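Local atomic coordinates of PHOX (Pseudomonas fluorescens, PDB entry 4A9V), a protein that hydrolyses phosphate monoesters as an alkaline phosphatase, using a complex cofactor of iron and calcium ions carried by a beta-propeller. Residues N419-E422 and G427-L430; D447-A452 and L512-A517; P455-G460 and D502-G507; R522-G527 and M574-E579; T559-L564 and R570-A575. All coordinates share one frame; numbering follows the deposited sequence.

How the interactions relate
From the N-terminal side, interaction 1 comes first: it closes the short loop that leads from 419-422 into strand 428-434. Strand 443-451 lies beside that strand, and its end opens interaction 2, which reaches across some 60 residues to 512-517 and joins two sheets of the propeller. Interaction 3 falls within this span, bringing the loops 455-460 and 502-507 together at the surface. Strand 521-526, next to strand 510-514 in its sheet, then starts interaction 4, which packs that sheet against strand 572-578. Interaction 5 lies within the span of interaction 4, closes the loop leading into the same strand, and shares Met574 and Ala575 with it. No two of the spans cross.

Interaction 1. Residues N419-E422 and G427-L430; sequences NPRE and GQIL
Arg421 and Gln428 are bent toward each other by their torsions: the arginine chain kinks at chi3 (-62°), turning its guanidinium toward Gly427, while Gln428 holds CG between its backbone N and carbonyl carbon (chi1 62°) and folds again at chi2. The two groups meet through a water. It accepts from Arg421 NE at 2.8 Å, lying in the guanidinium plane at its edge, and donates to Gln428 OE1 at 2.9 Å. Arg421 NH2 also comes within 3.1 Å of Gly427 O, but the angle is too poor for a hydrogen bond. On the other arm, NH1 donates to the carbonyls of Ala452 and Pro462, which fixes the rotation of the flat group.

The amide of Gln428 faces the start of 419-422. Its NE2 stands 3.7 Å from Asn419 OD1, with the two side chains crossing at about a right angle and their amide planes 66° apart, and it approaches Pro420 CD at 4.1 Å. These are packing distances. NE2 instead donates to Pro418 O and Asp384 OD2, Asn419 OD1 accepts from Asp384 N, and Gln428 OE1 takes a second donor, Asn424 ND2.

The contact thus fastens the loop after strand 398-402 to the first residues of strand 428-434, in the large antiparallel sheet of the propeller. Arg421 is buried, and its positive charge is probably stabilised by the backbone carbonyls and by the water, which relays the hydrogen bonding of the guanidinium to a neutral amide oxygen.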
# COMPACT_ATOMS: atom_id res chain seq x y z
N ASN A 419 12.08 -8.40 14.96
CA ASN A 419 12.82 -7.16 14.71
C ASN A 419 14.25 -7.30 15.28
O ASN A 419 14.57 -6.73 16.33
CB ASN A 419 12.09 -5.96 15.32
CG ASN A 419 10.63 -5.88 14.88
OD1 ASN A 419 10.34 -5.50 13.75
ND2 ASN A 419 9.72 -6.20 15.79
N PRO A 420 15.10 -8.10 14.61
CA PRO A 420 16.30 -8.64 15.26
C PRO A 420 17.56 -7.77 15.20
O PRO A 420 18.60 -8.19 15.70
CB PRO A 420 16.54 -9.94 14.50
CG PRO A 420 16.03 -9.64 13.13
CD PRO A 420 14.77 -8.84 13.38
N ARG A 421 17.49 -6.60 14.57
CA ARG A 421 18.67 -5.75 14.37
C ARG A 421 18.40 -4.31 14.76
O ARG A 421 17.48 -3.68 14.25
CB ARG A 421 19.14 -5.79 12.91
CG ARG A 421 19.62 -7.15 12.45
CD ARG A 421 20.04 -7.17 10.99
NE ARG A 421 18.92 -6.84 10.11
CZ ARG A 421 18.97 -6.88 8.79
NH1 ARG A 421 20.07 -7.29 8.18
NH2 ARG A 421 17.90 -6.55 8.08
N GLU A 422 19.31 -3.73 15.53
CA GLU A 422 19.30 -2.29 15.75
C GLU A 422 19.56 -1.56 14.44
O GLU A 422 20.22 -2.10 13.55
CB GLU A 422 20.38 -1.90 16.77
CG GLU A 422 21.78 -2.04 16.21
CD GLU A 422 22.87 -1.46 17.09
OE1 GLU A 422 22.56 -0.94 18.18
OE2 GLU A 422 24.05 -1.61 16.72
N GLY A 427 15.65 -4.19 6.28
CA GLY A 427 14.33 -4.82 6.38
C GLY A 427 14.34 -6.33 6.38
O GLY A 427 15.39 -6.99 6.33
N GLN A 428 13.14 -6.89 6.44
CA GLN A 428 12.95 -8.32 6.57
C GLN A 428 11.50 -8.65 6.20
O GLN A 428 10.67 -7.74 6.08
CB GLN A 428 13.29 -8.80 8.00
CG GLN A 428 12.42 -8.23 9.11
CD GLN A 428 13.03 -7.01 9.79
OE1 GLN A 428 13.97 -6.39 9.28
NE2 GLN A 428 12.45 -6.61 10.91
N ILE A 429 11.26 -9.92 5.88
CA ILE A 429 9.90 -10.38 5.60
C ILE A 429 9.49 -11.39 6.67
O ILE A 429 10.15 -12.42 6.88
CB ILE A 429 9.75 -11.00 4.19
CG1 ILE A 429 10.20 -9.99 3.14
CG2 ILE A 429 8.31 -11.44 3.98
CD1 ILE A 429 10.13 -10.51 1.71
N LEU A 430 8.40 -11.05 7.34
CA LEU A 430 7.82 -11.83 8.42
C LEU A 430 6.72 -12.74 7.87
O LEU A 430 5.95 -12.33 7.01
CB LEU A 430 7.23 -10.84 9.42
CG LEU A 430 6.32 -11.35 10.53
CD1 LEU A 430 7.06 -12.27 11.49
CD2 LEU A 430 5.72 -10.17 11.27
O HOH W 1 16.25 -6.58 11.00

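Interaction 2. Residues D447-A452 and L512-A517; sequences DLFVVA and LCADPA
A classic beta bulge in strand 443-451, where Phe449 and Val450 both face Ile429, turns the chain through a corner and points Phe449 at Ala514, the last residue of strand 510-514, and at Asp515 and Pro516 of the loop that follows. With CG anti to the backbone N (chi1 177°), the ring extends outward and meets the other segment by its edge. CE2 touches Ala514 CB at 3.9 Å, CZ lies 3.7 Å from Asp515 O, and CE1 comes 3.6 Å from Pro516 O. The carbonyl oxygens sit in or near the ring plane, so they face the ring hydrogens, whose slight positive charge probably makes the approach favourable.

In the propeller this ring bridges two antiparallel sheets, one containing strands 428-434 and 443-451, the other strands 489-493, 510-514 and 521-526; Leu489 and Arg431 also pack on it. The chain it touches is leaving strand 510-514 and is shaped by an Asx turn: Asp515 OD1 accepts from Ala517 N at 2.9 Å, and from Thr518 N as well. The other carboxylate oxygen, OD2, is hydrogen-bonded to Ser8 OG near the N terminus. Pro516 O, besides meeting the ring, accepts a hydrogen bond from Arg431 NH1.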
# COMPACT_ATOMS: atom_id res chain seq x y z
N ASP A 447 7.85 -16.78 11.68
CA ASP A 447 9.27 -16.91 11.37
C ASP A 447 9.67 -15.76 10.45
O ASP A 447 8.83 -15.16 9.78
CB ASP A 447 9.60 -18.28 10.73
CG ASP A 447 9.09 -18.42 9.30
OD1 ASP A 447 7.85 -18.48 9.11
OD2 ASP A 447 9.92 -18.51 8.37
N LEU A 448 10.96 -15.44 10.42
CA LEU A 448 11.45 -14.48 9.43
C LEU A 448 11.85 -15.23 8.15
O LEU A 448 12.88 -15.90 8.08
CB LEU A 448 12.60 -13.63 9.94
CG LEU A 448 12.22 -12.61 11.02
CD1 LEU A 448 13.40 -11.71 11.36
CD2 LEU A 448 11.01 -11.77 10.63
N PHE A 449 11.00 -15.09 7.14
CA PHE A 449 11.21 -15.73 5.84
C PHE A 449 12.50 -15.25 5.18
O PHE A 449 13.20 -16.04 4.55
CB PHE A 449 10.01 -15.44 4.94
CG PHE A 449 10.15 -15.99 3.55
CD1 PHE A 449 10.14 -17.35 3.33
CD2 PHE A 449 10.39 -15.15 2.48
CE1 PHE A 449 10.38 -17.87 2.07
CE2 PHE A 449 10.57 -15.66 1.21
CZ PHE A 449 10.59 -17.03 1.01
N VAL A 450 12.83 -13.97 5.31
CA VAL A 450 14.12 -13.47 4.88
C VAL A 450 14.50 -12.27 5.73
O VAL A 450 13.62 -11.54 6.19
CB VAL A 450 14.13 -13.12 3.37
CG1 VAL A 450 13.26 -11.92 3.07
CG2 VAL A 450 15.56 -12.88 2.88
N VAL A 451 15.79 -12.11 5.99
CA VAL A 451 16.33 -10.90 6.58
C VAL A 451 17.24 -10.26 5.54
O VAL A 451 18.25 -10.84 5.15
CB VAL A 451 17.12 -11.20 7.87
CG1 VAL A 451 17.58 -9.89 8.49
CG2 VAL A 451 16.27 -12.00 8.84
N ALA A 452 16.80 -9.15 4.95
CA ALA A 452 17.57 -8.52 3.89
C ALA A 452 18.89 -8.00 4.45
O ALA A 452 19.00 -7.68 5.63
CB ALA A 452 16.77 -7.40 3.25
N LEU A 512 11.61 -9.08 -7.12
CA LEU A 512 12.18 -10.40 -7.00
C LEU A 512 11.07 -11.43 -6.85
O LEU A 512 9.90 -11.08 -6.67
CB LEU A 512 13.13 -10.47 -5.79
CG LEU A 512 14.19 -9.36 -5.74
CD1 LEU A 512 13.80 -8.23 -4.80
CD2 LEU A 512 15.57 -9.91 -5.37
N CYS A 513 11.43 -12.69 -7.01
CA CYS A 513 10.49 -13.78 -6.88
C CYS A 513 11.07 -14.83 -5.95
O CYS A 513 12.25 -15.16 -6.04
CB CYS A 513 10.22 -14.40 -8.25
SG CYS A 513 8.78 -15.48 -8.31
N ALA A 514 10.23 -15.36 -5.07
CA ALA A 514 10.67 -16.28 -4.03
C ALA A 514 9.83 -17.55 -4.01
O ALA A 514 8.63 -17.53 -4.30
CB ALA A 514 10.62 -15.60 -2.67
N ASP A 515 10.47 -18.63 -3.59
CA ASP A 515 9.83 -19.91 -3.33
C ASP A 515 9.59 -20.04 -1.82
O ASP A 515 10.54 -20.12 -1.05
CB ASP A 515 10.76 -21.03 -3.81
CG ASP A 515 10.14 -22.41 -3.70
OD1 ASP A 515 9.45 -22.67 -2.70
OD2 ASP A 515 10.38 -23.24 -4.60
N PRO A 516 8.32 -19.99 -1.39
CA PRO A 516 8.03 -20.02 0.04
C PRO A 516 8.59 -21.24 0.77
O PRO A 516 8.97 -21.14 1.94
CB PRO A 516 6.50 -20.01 0.08
CG PRO A 516 6.12 -19.25 -1.14
CD PRO A 516 7.11 -19.70 -2.19
N ALA A 517 8.62 -22.38 0.10
CA ALA A 517 9.04 -23.63 0.73
C ALA A 517 10.56 -23.68 0.92
O ALA A 517 11.05 -24.24 1.90
CB ALA A 517 8.57 -24.83 -0.08

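Interaction 3. Residues P455-G460 and D502-G507; sequences PSVHAG and DFAGMG
His458 and Asp502 form a His-carboxylate hydrogen bond between two surface loops of the propeller. NE2 of His458 donates to OD1 of Asp502 over 2.8 Å with an N-H...O angle of 169°. The oxygen lies in the plane of the imidazole, so the ring uses its N-H squarely; on the acid side the donor stands well above the carboxylate plane, 47° out of it. The carboxylate would probably favour a protonated imidazole. A little way along, Val457 CG2 rests on Ala504 CB at 4.0 Å, an apolar contact that adds to the polar one.

The ring is set by its chi1 of -65°, which keeps CG beside the backbone N and brings one face over the preceding side chain: Val457 CG1 lies 3.5 Å from the ring plane, over its centre. With a leucine here, the NE2 donor is gone, and Asp502 OD1 would probably be left without its mate across the two loops.

Further out, Asn454 braces both sides. Its ND2 donates to Asp502 O and Ala504 O, and its OD1 accepts from Val457 N; Asp502 O also takes the hydroxyl of Tyr426, whose side chain packs on His458 together with that of Lys463. Behind the acid, Asp502 CB sits 3.8 Å above the centre of the Phe503 ring. Phe503 begins the type II beta turn that carries Ala504 toward Val457, with Gly505 at positive phi, and the turn is closed by Met506 N donating to Phe503 O at 3.0 Å.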
# COMPACT_ATOMS: atom_id res chain seq x y z
N PRO A 455 25.61 -8.88 1.93
CA PRO A 455 26.71 -9.78 2.27
C PRO A 455 28.00 -9.47 1.52
O PRO A 455 29.04 -10.03 1.85
CB PRO A 455 26.18 -11.16 1.87
CG PRO A 455 25.13 -10.89 0.84
CD PRO A 455 24.50 -9.59 1.25
N SER A 456 27.96 -8.53 0.58
CA SER A 456 29.18 -8.04 -0.06
C SER A 456 29.92 -7.05 0.84
O SER A 456 31.14 -7.09 0.95
CB SER A 456 28.86 -7.39 -1.40
OG SER A 456 28.53 -8.36 -2.37
N VAL A 457 29.15 -6.22 1.55
CA VAL A 457 29.71 -5.14 2.35
C VAL A 457 29.85 -5.58 3.81
O VAL A 457 30.78 -5.15 4.50
CB VAL A 457 28.81 -3.90 2.25
CG1 VAL A 457 29.29 -2.81 3.20
CG2 VAL A 457 28.75 -3.38 0.82
N HIS A 458 28.96 -6.46 4.26
CA HIS A 458 28.84 -6.80 5.68
C HIS A 458 28.85 -8.30 5.90
O HIS A 458 28.14 -8.81 6.77
CB HIS A 458 27.57 -6.19 6.27
CG HIS A 458 27.58 -4.68 6.29
ND1 HIS A 458 28.48 -3.96 6.99
CD2 HIS A 458 26.75 -3.76 5.67
CE1 HIS A 458 28.21 -2.65 6.86
NE2 HIS A 458 27.17 -2.53 6.02
N ALA A 459 29.67 -9.01 5.14
CA ALA A 459 29.75 -10.46 5.26
C ALA A 459 29.96 -10.90 6.70
O ALA A 459 30.81 -10.36 7.40
CB ALA A 459 30.88 -10.99 4.39
N GLY A 460 29.23 -11.93 7.12
CA GLY A 460 29.48 -12.60 8.39
C GLY A 460 28.96 -11.83 9.60
O GLY A 460 29.34 -12.13 10.73
N ASP A 502 26.17 1.15 2.29
CA ASP A 502 25.45 -0.04 2.75
C ASP A 502 24.72 -0.72 1.60
O ASP A 502 24.32 -1.88 1.72
CB ASP A 502 24.43 0.32 3.84
CG ASP A 502 25.06 0.45 5.22
OD1 ASP A 502 26.20 -0.00 5.42
OD2 ASP A 502 24.33 0.88 6.14
N PHE A 503 24.54 -0.01 0.50
CA PHE A 503 23.70 -0.49 -0.60
C PHE A 503 24.52 -0.73 -1.86
O PHE A 503 23.97 -0.98 -2.92
CB PHE A 503 22.58 0.53 -0.86
CG PHE A 503 21.84 0.93 0.38
CD1 PHE A 503 21.02 0.01 1.03
CD2 PHE A 503 22.15 2.11 1.04
CE1 PHE A 503 20.44 0.32 2.24
CE2 PHE A 503 21.57 2.42 2.25
CZ PHE A 503 20.74 1.51 2.87
N ALA A 504 25.84 -0.79 -1.71
CA ALA A 504 26.71 -1.06 -2.85
C ALA A 504 26.35 -2.39 -3.48
O ALA A 504 26.35 -3.42 -2.81
CB ALA A 504 28.17 -1.04 -2.43
N GLY A 505 26.07 -2.37 -4.78
CA GLY A 505 25.74 -3.59 -5.51
C GLY A 505 24.26 -3.87 -5.66
O GLY A 505 23.88 -4.82 -6.34
N MET A 506 23.42 -3.08 -5.01
CA MET A 506 21.98 -3.32 -5.06
C MET A 506 21.27 -2.62 -6.21
O MET A 506 20.17 -3.01 -6.60
CB MET A 506 21.34 -2.94 -3.73
CG MET A 506 21.74 -3.89 -2.63
SD MET A 506 21.14 -3.37 -1.01
CE MET A 506 21.52 -4.84 -0.06
N GLY A 507 21.86 -1.55 -6.73
CA GLY A 507 21.28 -0.84 -7.87
C GLY A 507 19.93 -0.20 -7.59
O GLY A 507 19.61 0.14 -6.45

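Interaction 4. Residues R522-G527 and M574-E579; sequences RRFMVG and MAITRE
Ile576 meets both Phe524 and Met525, using a different branch for each. Its CG2 methyl lies at the edge of the Phe524 ring, near the ring plane, 4.0 Å from CZ and 4.1 Å from CE2. Its other branch ends in CD1, which comes to 4.2 Å from Met525 SD. Ile576 CG2 stands anti to the backbone N with CG1 beside it (chi1 -50°), and this splits the side chain between its two neighbours.

Two consecutive residues of a regular strand would point to opposite sides. Here Phe524 and Met525 both face Met511 in a classic beta bulge, and both side chains are directed at the other sheet. Phe524 and Ile576 reach out from their two strands in opposing directions and pass alongside one another, and the methionine chain runs extended through chi2 (-176°) before its last turn, so that its sulfur rather than a side methylene does the touching. The backbones stay well apart, the Met525 and Ile576 CA atoms 9.7 Å from each other, and no hydrogen bond crosses.

Around this buried apolar group, Leu26 and Pro27 pack on Phe524, Val547 on Met525, and Tyr30 and Ser32 on Ile576. Strand 521-526 edges one four-stranded antiparallel sheet, while strand 572-578 lies inside another, next to strand 30-37 from the N-terminal region. Apolar side chains packed between the faces of successive antiparallel sheets are how beta-propeller blades are joined.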
# COMPACT_ATOMS: atom_id res chain seq x y z
N ARG A 522 15.12 -14.97 -6.35
CA ARG A 522 15.79 -14.55 -7.58
C ARG A 522 15.30 -13.17 -8.00
O ARG A 522 14.11 -12.88 -7.95
CB ARG A 522 15.52 -15.56 -8.71
CG ARG A 522 16.08 -16.94 -8.43
CD ARG A 522 15.89 -17.88 -9.60
NE ARG A 522 16.29 -19.22 -9.21
CZ ARG A 522 16.34 -20.26 -10.03
NH1 ARG A 522 16.00 -20.13 -11.30
NH2 ARG A 522 16.67 -21.44 -9.54
N ARG A 523 16.22 -12.32 -8.46
CA ARG A 523 15.85 -11.01 -8.98
C ARG A 523 15.23 -11.15 -10.36
O ARG A 523 15.78 -11.83 -11.23
CB ARG A 523 17.07 -10.09 -9.03
CG ARG A 523 16.71 -8.64 -9.31
CD ARG A 523 17.93 -7.73 -9.38
NE ARG A 523 18.64 -7.66 -8.10
CZ ARG A 523 19.80 -8.24 -7.85
NH1 ARG A 523 20.43 -8.97 -8.76
NH2 ARG A 523 20.40 -8.04 -6.68
N PHE A 524 14.08 -10.50 -10.55
CA PHE A 524 13.29 -10.64 -11.78
C PHE A 524 13.29 -9.37 -12.63
O PHE A 524 13.34 -9.47 -13.86
CB PHE A 524 11.85 -11.03 -11.42
CG PHE A 524 10.93 -11.11 -12.61
CD1 PHE A 524 10.90 -12.23 -13.41
CD2 PHE A 524 10.06 -10.07 -12.89
CE1 PHE A 524 10.06 -12.28 -14.52
CE2 PHE A 524 9.20 -10.13 -13.97
CZ PHE A 524 9.18 -11.25 -14.77
N MET A 525 13.15 -8.20 -12.01
CA MET A 525 13.03 -6.94 -12.74
C MET A 525 13.78 -5.85 -11.99
O MET A 525 13.77 -5.81 -10.76
CB MET A 525 11.55 -6.54 -12.88
CG MET A 525 11.32 -5.31 -13.73
SD MET A 525 9.58 -4.81 -13.78
CE MET A 525 9.45 -3.93 -12.23
N VAL A 526 14.40 -4.95 -12.75
CA VAL A 526 14.92 -3.72 -12.19
C VAL A 526 14.26 -2.54 -12.89
O VAL A 526 14.03 -2.57 -14.10
CB VAL A 526 16.46 -3.61 -12.34
CG1 VAL A 526 16.94 -2.33 -11.69
CG2 VAL A 526 17.15 -4.83 -11.75
N GLY A 527 13.85 -1.55 -12.10
CA GLY A 527 13.17 -0.38 -12.61
C GLY A 527 14.11 0.78 -12.89
O GLY A 527 15.33 0.69 -12.67
N MET A 574 3.03 -0.94 -15.88
CA MET A 574 3.65 -1.73 -16.94
C MET A 574 2.96 -3.08 -17.04
O MET A 574 2.54 -3.65 -16.03
CB MET A 574 5.13 -1.96 -16.63
CG MET A 574 5.90 -0.70 -16.29
SD MET A 574 5.88 0.54 -17.59
CE MET A 574 6.76 -0.30 -18.90
N ALA A 575 2.91 -3.61 -18.26
CA ALA A 575 2.50 -4.98 -18.52
C ALA A 575 3.72 -5.82 -18.89
O ALA A 575 4.44 -5.48 -19.85
CB ALA A 575 1.49 -5.02 -19.65
N ILE A 576 4.00 -6.84 -18.10
CA ILE A 576 5.13 -7.73 -18.31
C ILE A 576 4.61 -9.07 -18.84
O ILE A 576 3.70 -9.66 -18.27
CB ILE A 576 5.89 -8.00 -16.99
CG1 ILE A 576 6.21 -6.70 -16.24
CG2 ILE A 576 7.10 -8.87 -17.24
CD1 ILE A 576 7.01 -5.68 -17.01
N THR A 577 5.19 -9.52 -19.95
CA THR A 577 4.78 -10.76 -20.59
C THR A 577 6.02 -11.55 -21.03
O THR A 577 7.12 -11.02 -21.11
CB THR A 577 3.89 -10.48 -21.82
OG1 THR A 577 4.58 -9.61 -22.72
CG2 THR A 577 2.56 -9.85 -21.41
N ARG A 578 5.80 -12.82 -21.35
CA ARG A 578 6.80 -13.64 -22.04
C ARG A 578 6.61 -13.55 -23.55
O ARG A 578 5.50 -13.67 -24.06
CB ARG A 578 6.70 -15.10 -21.58
CG ARG A 578 7.32 -15.34 -20.21
CD ARG A 578 6.86 -16.65 -19.59
NE ARG A 578 7.13 -17.80 -20.43
CZ ARG A 578 7.14 -19.06 -20.01
NH1 ARG A 578 6.89 -19.35 -18.75
NH2 ARG A 578 7.37 -20.04 -20.88
N GLU A 579 7.73 -13.49 -24.27
CA GLU A 579 7.72 -13.56 -25.72
C GLU A 579 7.05 -14.84 -26.22
O GLU A 579 6.37 -14.83 -27.24
CB GLU A 579 9.15 -13.45 -26.27
CG GLU A 579 9.80 -12.10 -25.99
CD GLU A 579 11.31 -12.11 -26.19
OE1 GLU A 579 11.85 -13.15 -26.64
OE2 GLU A 579 11.95 -11.08 -25.92

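Interaction 5. Residues T559-L564 and R570-A575; sequences TFPEHL and RSSVMA
Arg570 N donates to Phe560 O at 2.9 Å, in the carbonyl plane, and closes the loop that feeds strand 572-578 of a four-stranded antiparallel propeller sheet. A salt bridge on the loop's surface side reinforces it. Arg570 bends at chi3 (69°), so that NH1 meets Glu562 OE1 at 3.0 Å; the oxygen lies in the guanidinium plane, whereas the donor stands 57° out of the carboxylate plane. The guanidinium is also held by Trp38 O, through NH2, and by a cation-pi contact with Phe49. Shortening Arg570 to an alanine would probably leave the Glu562 carboxylate with no positive partner in this contact and take from Phe49 and Trp38 O the group that meets them.

Between these bonds sits Pro561, after a cis peptide bond. Its CD packs 3.5 Å from Arg570 O and its CG 3.6 Å from Ser572 OG. That hydroxyl donates back to Arg570 O at 2.9 Å, from above the carbonyl plane, and is also hydrogen-bonded to Ser37 OG. Pro561 CB lies over the Phe560 ring, whose edge makes a Met-aromatic contact: Met574 SD approaches CZ at 3.9 Å and stands 5.2 Å from the ring centroid, 78° off the ring normal.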
# COMPACT_ATOMS: atom_id res chain seq x y z
N THR A 559 13.80 10.18 -17.52
CA THR A 559 12.83 10.59 -18.54
C THR A 559 11.90 9.42 -18.89
O THR A 559 11.20 9.45 -19.90
CB THR A 559 13.55 11.11 -19.80
OG1 THR A 559 14.49 10.13 -20.26
CG2 THR A 559 14.29 12.41 -19.51
N PHE A 560 11.84 8.43 -18.01
CA PHE A 560 11.03 7.23 -18.23
C PHE A 560 9.54 7.58 -18.15
O PHE A 560 9.13 8.30 -17.24
CB PHE A 560 11.38 6.21 -17.14
CG PHE A 560 10.63 4.92 -17.23
CD1 PHE A 560 9.39 4.78 -16.62
CD2 PHE A 560 11.16 3.85 -17.91
CE1 PHE A 560 8.70 3.59 -16.70
CE2 PHE A 560 10.46 2.66 -18.02
CZ PHE A 560 9.25 2.52 -17.38
N PRO A 561 8.70 6.98 -19.03
CA PRO A 561 9.00 5.96 -20.01
C PRO A 561 9.27 6.49 -21.42
O PRO A 561 9.69 5.71 -22.28
CB PRO A 561 7.74 5.11 -20.02
CG PRO A 561 6.65 6.08 -19.73
CD PRO A 561 7.24 7.08 -18.78
N GLU A 562 8.88 7.72 -21.72
CA GLU A 562 8.88 8.19 -23.11
C GLU A 562 10.28 8.54 -23.62
O GLU A 562 10.53 8.53 -24.82
CB GLU A 562 7.93 9.37 -23.29
CG GLU A 562 6.47 9.02 -23.07
CD GLU A 562 5.59 10.26 -22.96
OE1 GLU A 562 5.49 10.83 -21.85
OE2 GLU A 562 5.00 10.66 -23.98
N HIS A 563 11.16 8.93 -22.70
CA HIS A 563 12.53 9.31 -23.04
C HIS A 563 12.59 10.32 -24.16
O HIS A 563 13.45 10.25 -25.04
CB HIS A 563 13.36 8.09 -23.38
CG HIS A 563 13.50 7.12 -22.24
ND1 HIS A 563 13.88 7.51 -21.00
CD2 HIS A 563 13.19 5.77 -22.15
CE1 HIS A 563 13.91 6.44 -20.19
NE2 HIS A 563 13.47 5.38 -20.88
N LEU A 564 11.75 11.34 -24.06
CA LEU A 564 11.88 12.50 -24.91
C LEU A 564 13.08 13.31 -24.45
O LEU A 564 13.44 13.28 -23.28
CB LEU A 564 10.61 13.34 -24.86
CG LEU A 564 9.31 12.60 -25.22
CD1 LEU A 564 8.11 13.53 -25.13
CD2 LEU A 564 9.40 11.97 -26.60
N ARG A 570 7.08 9.96 -16.06
CA ARG A 570 5.69 9.74 -15.65
C ARG A 570 5.55 8.37 -15.00
O ARG A 570 5.86 7.35 -15.61
CB ARG A 570 4.76 9.83 -16.86
CG ARG A 570 4.79 11.18 -17.56
CD ARG A 570 4.18 11.10 -18.95
NE ARG A 570 2.74 10.88 -18.90
CZ ARG A 570 1.99 10.73 -19.98
NH1 ARG A 570 2.56 10.68 -21.18
NH2 ARG A 570 0.68 10.58 -19.86
N SER A 571 5.01 8.35 -13.78
CA SER A 571 4.61 7.10 -13.14
C SER A 571 3.73 6.32 -14.09
O SER A 571 2.85 6.89 -14.75
CB SER A 571 3.84 7.38 -11.85
OG SER A 571 4.67 7.98 -10.87
N SER A 572 3.98 5.02 -14.18
CA SER A 572 3.31 4.18 -15.15
C SER A 572 3.00 2.82 -14.57
O SER A 572 3.72 2.32 -13.70
CB SER A 572 4.19 4.00 -16.39
OG SER A 572 4.47 5.24 -17.01
N VAL A 573 1.94 2.21 -15.08
CA VAL A 573 1.68 0.80 -14.90
C VAL A 573 2.20 0.07 -16.12
O VAL A 573 1.88 0.44 -17.26
CB VAL A 573 0.17 0.53 -14.71
CG1 VAL A 573 -0.11 -0.96 -14.58
CG2 VAL A 573 -0.36 1.28 -13.50
N MET A 574 3.03 -0.94 -15.88
CA MET A 574 3.65 -1.73 -16.94
C MET A 574 2.96 -3.08 -17.04
O MET A 574 2.54 -3.65 -16.03
CB MET A 574 5.13 -1.96 -16.63
CG MET A 574 5.90 -0.70 -16.29
SD MET A 574 5.88 0.54 -17.59
CE MET A 574 6.76 -0.30 -18.90
N ALA A 575 2.91 -3.61 -18.26
CA ALA A 575 2.50 -4.98 -18.52
C ALA A 575 3.72 -5.82 -18.89
O ALA A 575 4.44 -5.48 -19.85
CB ALA A 575 1.49 -5.02 -19.65